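Local atomic coordinates of Myo-inositol phosphohydrolase (Mitsuokella multacida, PDB entry 4WU3), a protein that probably removes phosphate from inositol polyphosphates as a protein-tyrosine-phosphatase-like phytase, and is seen here with a bound inositol tetrakisphosphate. Residues A[214-219]-A[330-335]. The protein carries 2 engineered substitutions. Sequence-based numbering, arbitrary orientation.
Sequences HFRPDD and VNSWEP
D219 and S332 exchange two hydrogen bonds. The amide of D219 donates to OG of S332 (N to OG 3.0 Å) almost straight, at 169°, whereas the amide of S332 returns a bond to OD2 of D219 (N to OD2 2.8 Å) from above the carboxylate plane. The S332 hydroxyl can reach that amide because OG sits between its own backbone N and carbonyl carbon (chi1 61°). OD2 of D219 also rests on CA of N331, at 3.2 Å.

D219 opens helix 219-230, which follows strand 205-211, an edge strand of the mixed five-stranded sheet of a PTP-like phosphatase unit; 330-335 lies in the loop after helix 321-327, so the contact ties the run between the two halves of the chain to the first half.

One step out, R216 meets the carboxylate end-on: NH2 forms a salt bridge with OD1 of D219 (2.8 Å), which lies 22° out of the guanidinium plane. CB of S332 sits 3.8 Å above that plane, displaced from the centre of the group. The guanidinium is fixed in turn by P217 O, which accepts from both NE (2.7 Å) and NH2 (2.9 Å) of R216. A water bound by NH1 of R216 donates to OD1 of D219 and to V330 O. A leucine in place of this arginine would probably leave the D219 carboxylate without its cationic mate and P217 O without both of these donors. Farther out, E299 and F303 of helix 291-313 pack against R216, while Y321 and A325 touch D219.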
loop_
_atom_site.group_PDB
_atom_site.type_symbol
_atom_site.label_atom_id
_atom_site.label_comp_id
_atom_site.label_asym_id
_atom_site.label_seq_id
_atom_site.Cartn_x
_atom_site.Cartn_y
_atom_site.Cartn_z
ATOM N N HIS A 214 -5.405 9.438 -3.139
ATOM C CA HIS A 214 -4.984 8.583 -2.017
ATOM C C HIS A 214 -3.488 8.247 -1.917
ATOM O O HIS A 214 -3.065 7.702 -0.910
ATOM C CB HIS A 214 -5.802 7.292 -1.999
ATOM C CG HIS A 214 -7.282 7.521 -1.919
ATOM N ND1 HIS A 214 -7.888 8.143 -0.846
ATOM C CD2 HIS A 214 -8.277 7.197 -2.777
ATOM C CE1 HIS A 214 -9.191 8.203 -1.056
ATOM N NE2 HIS A 214 -9.454 7.626 -2.214
ATOM N N PHE A 215 -2.695 8.588 -2.926
ATOM C CA PHE A 215 -1.307 8.172 -2.981
ATOM C C PHE A 215 -0.383 9.345 -3.225
ATOM O O PHE A 215 -0.815 10.403 -3.677
ATOM C CB PHE A 215 -1.081 7.178 -4.115
ATOM C CG PHE A 215 -1.812 5.878 -3.955
ATOM C CD1 PHE A 215 -1.616 5.086 -2.834
ATOM C CD2 PHE A 215 -2.672 5.436 -4.941
ATOM C CE1 PHE A 215 -2.275 3.891 -2.700
ATOM C CE2 PHE A 215 -3.328 4.240 -4.816
ATOM C CZ PHE A 215 -3.135 3.466 -3.690
ATOM N N ARG A 216 0.893 9.138 -2.931
ATOM C CA ARG A 216 1.942 10.102 -3.244
ATOM C C ARG A 216 2.123 10.171 -4.742
ATOM O O ARG A 216 1.787 9.228 -5.447
ATOM C CB ARG A 216 3.266 9.658 -2.618
ATOM C CG ARG A 216 3.597 8.188 -2.897
ATOM C CD ARG A 216 5.086 7.919 -2.789
ATOM N NE ARG A 216 5.809 8.637 -3.832
ATOM C CZ ARG A 216 7.117 8.549 -4.036
ATOM N NH1 ARG A 216 7.866 7.770 -3.263
ATOM N NH2 ARG A 216 7.673 9.232 -5.024
ATOM N N PRO A 217 2.688 11.272 -5.239
ATOM C CA PRO A 217 3.140 11.288 -6.633
ATOM C C PRO A 217 4.284 10.282 -6.859
ATOM O O PRO A 217 5.129 10.112 -5.979
ATOM C CB PRO A 217 3.673 12.707 -6.799
ATOM C CG PRO A 217 4.147 13.073 -5.437
ATOM C CD PRO A 217 3.178 12.439 -4.488
ATOM N N ASP A 218 4.291 9.603 -8.005
ATOM C CA ASP A 218 5.428 8.765 -8.380
ATOM C C ASP A 218 6.584 9.658 -8.804
ATOM O O ASP A 218 6.383 10.809 -9.195
ATOM C CB ASP A 218 5.062 7.815 -9.524
ATOM C CG ASP A 218 4.120 6.715 -9.083
ATOM O OD1 ASP A 218 4.161 6.337 -7.891
ATOM O OD2 ASP A 218 3.333 6.224 -9.926
ATOM N N ASP A 219 7.791 9.116 -8.730
ATOM C CA ASP A 219 9.014 9.865 -9.024
ATOM C C ASP A 219 8.988 10.680 -10.341
ATOM O O ASP A 219 9.400 11.836 -10.350
ATOM C CB ASP A 219 10.224 8.921 -9.018
ATOM C CG ASP A 219 10.545 8.367 -7.634
ATOM O OD1 ASP A 219 9.874 8.744 -6.649
ATOM O OD2 ASP A 219 11.489 7.549 -7.517
ATOM N N VAL A 330 15.472 4.967 -2.326
ATOM C CA VAL A 330 14.177 5.410 -1.814
ATOM C C VAL A 330 13.256 5.804 -2.976
ATOM O O VAL A 330 12.260 6.502 -2.796
ATOM C CB VAL A 330 14.334 6.566 -0.804
ATOM C CG1 VAL A 330 15.102 6.110 0.424
ATOM C CG2 VAL A 330 15.065 7.736 -1.432
ATOM N N ASN A 331 13.587 5.318 -4.169
ATOM C CA ASN A 331 12.785 5.553 -5.359
ATOM C C ASN A 331 11.429 4.845 -5.329
ATOM O O ASN A 331 11.280 3.800 -4.700
ATOM C CB ASN A 331 13.547 5.078 -6.598
ATOM C CG ASN A 331 13.926 3.617 -6.512
ATOM O OD1 ASN A 331 14.838 3.242 -5.775
ATOM N ND2 ASN A 331 13.209 2.779 -7.242
ATOM N N SER A 332 10.442 5.414 -6.016
ATOM C CA SER A 332 9.225 4.677 -6.301
ATOM C C SER A 332 9.519 3.673 -7.417
ATOM O O SER A 332 10.455 3.835 -8.185
ATOM C CB SER A 332 8.081 5.603 -6.715
ATOM O OG SER A 332 8.404 6.312 -7.892
ATOM N N TRP A 333 8.723 2.626 -7.489
ATOM C CA TRP A 333 8.929 1.606 -8.492
ATOM C C TRP A 333 8.390 2.060 -9.841
ATOM O O TRP A 333 7.318 2.669 -9.945
ATOM C CB TRP A 333 8.258 0.299 -8.060
ATOM C CG TRP A 333 8.423 -0.831 -9.039
ATOM C CD1 TRP A 333 9.427 -1.761 -9.056
ATOM C CD2 TRP A 333 7.567 -1.142 -10.150
ATOM N NE1 TRP A 333 9.237 -2.638 -10.100
ATOM C CE2 TRP A 333 8.108 -2.282 -10.787
ATOM C CE3 TRP A 333 6.399 -0.569 -10.669
ATOM C CZ2 TRP A 333 7.524 -2.858 -11.912
ATOM C CZ3 TRP A 333 5.813 -1.151 -11.791
ATOM C CH2 TRP A 333 6.379 -2.284 -12.399
ATOM N N GLU A 334 9.149 1.738 -10.880
ATOM C CA GLU A 334 8.769 2.012 -12.257
ATOM C C GLU A 334 9.060 0.768 -13.110
ATOM O O GLU A 334 10.030 0.055 -12.846
ATOM C CB GLU A 334 9.567 3.211 -12.781
ATOM C CG GLU A 334 9.076 4.566 -12.277
ATOM C CD GLU A 334 7.870 5.074 -13.044
ATOM O OE1 GLU A 334 7.929 5.117 -14.295
ATOM O OE2 GLU A 334 6.865 5.444 -12.405
ATOM N N PRO A 335 8.217 0.483 -14.123
ATOM C CA PRO A 335 8.572 -0.613 -15.012
ATOM C C PRO A 335 9.838 -0.305 -15.800
ATOM O O PRO A 335 10.124 0.860 -16.087
ATOM C CB PRO A 335 7.362 -0.728 -15.943
ATOM C CG PRO A 335 6.596 0.541 -15.791
ATOM C CD PRO A 335 6.890 1.051 -14.413
HETATM O O HOH W 1 10.872 8.433 -3.995
#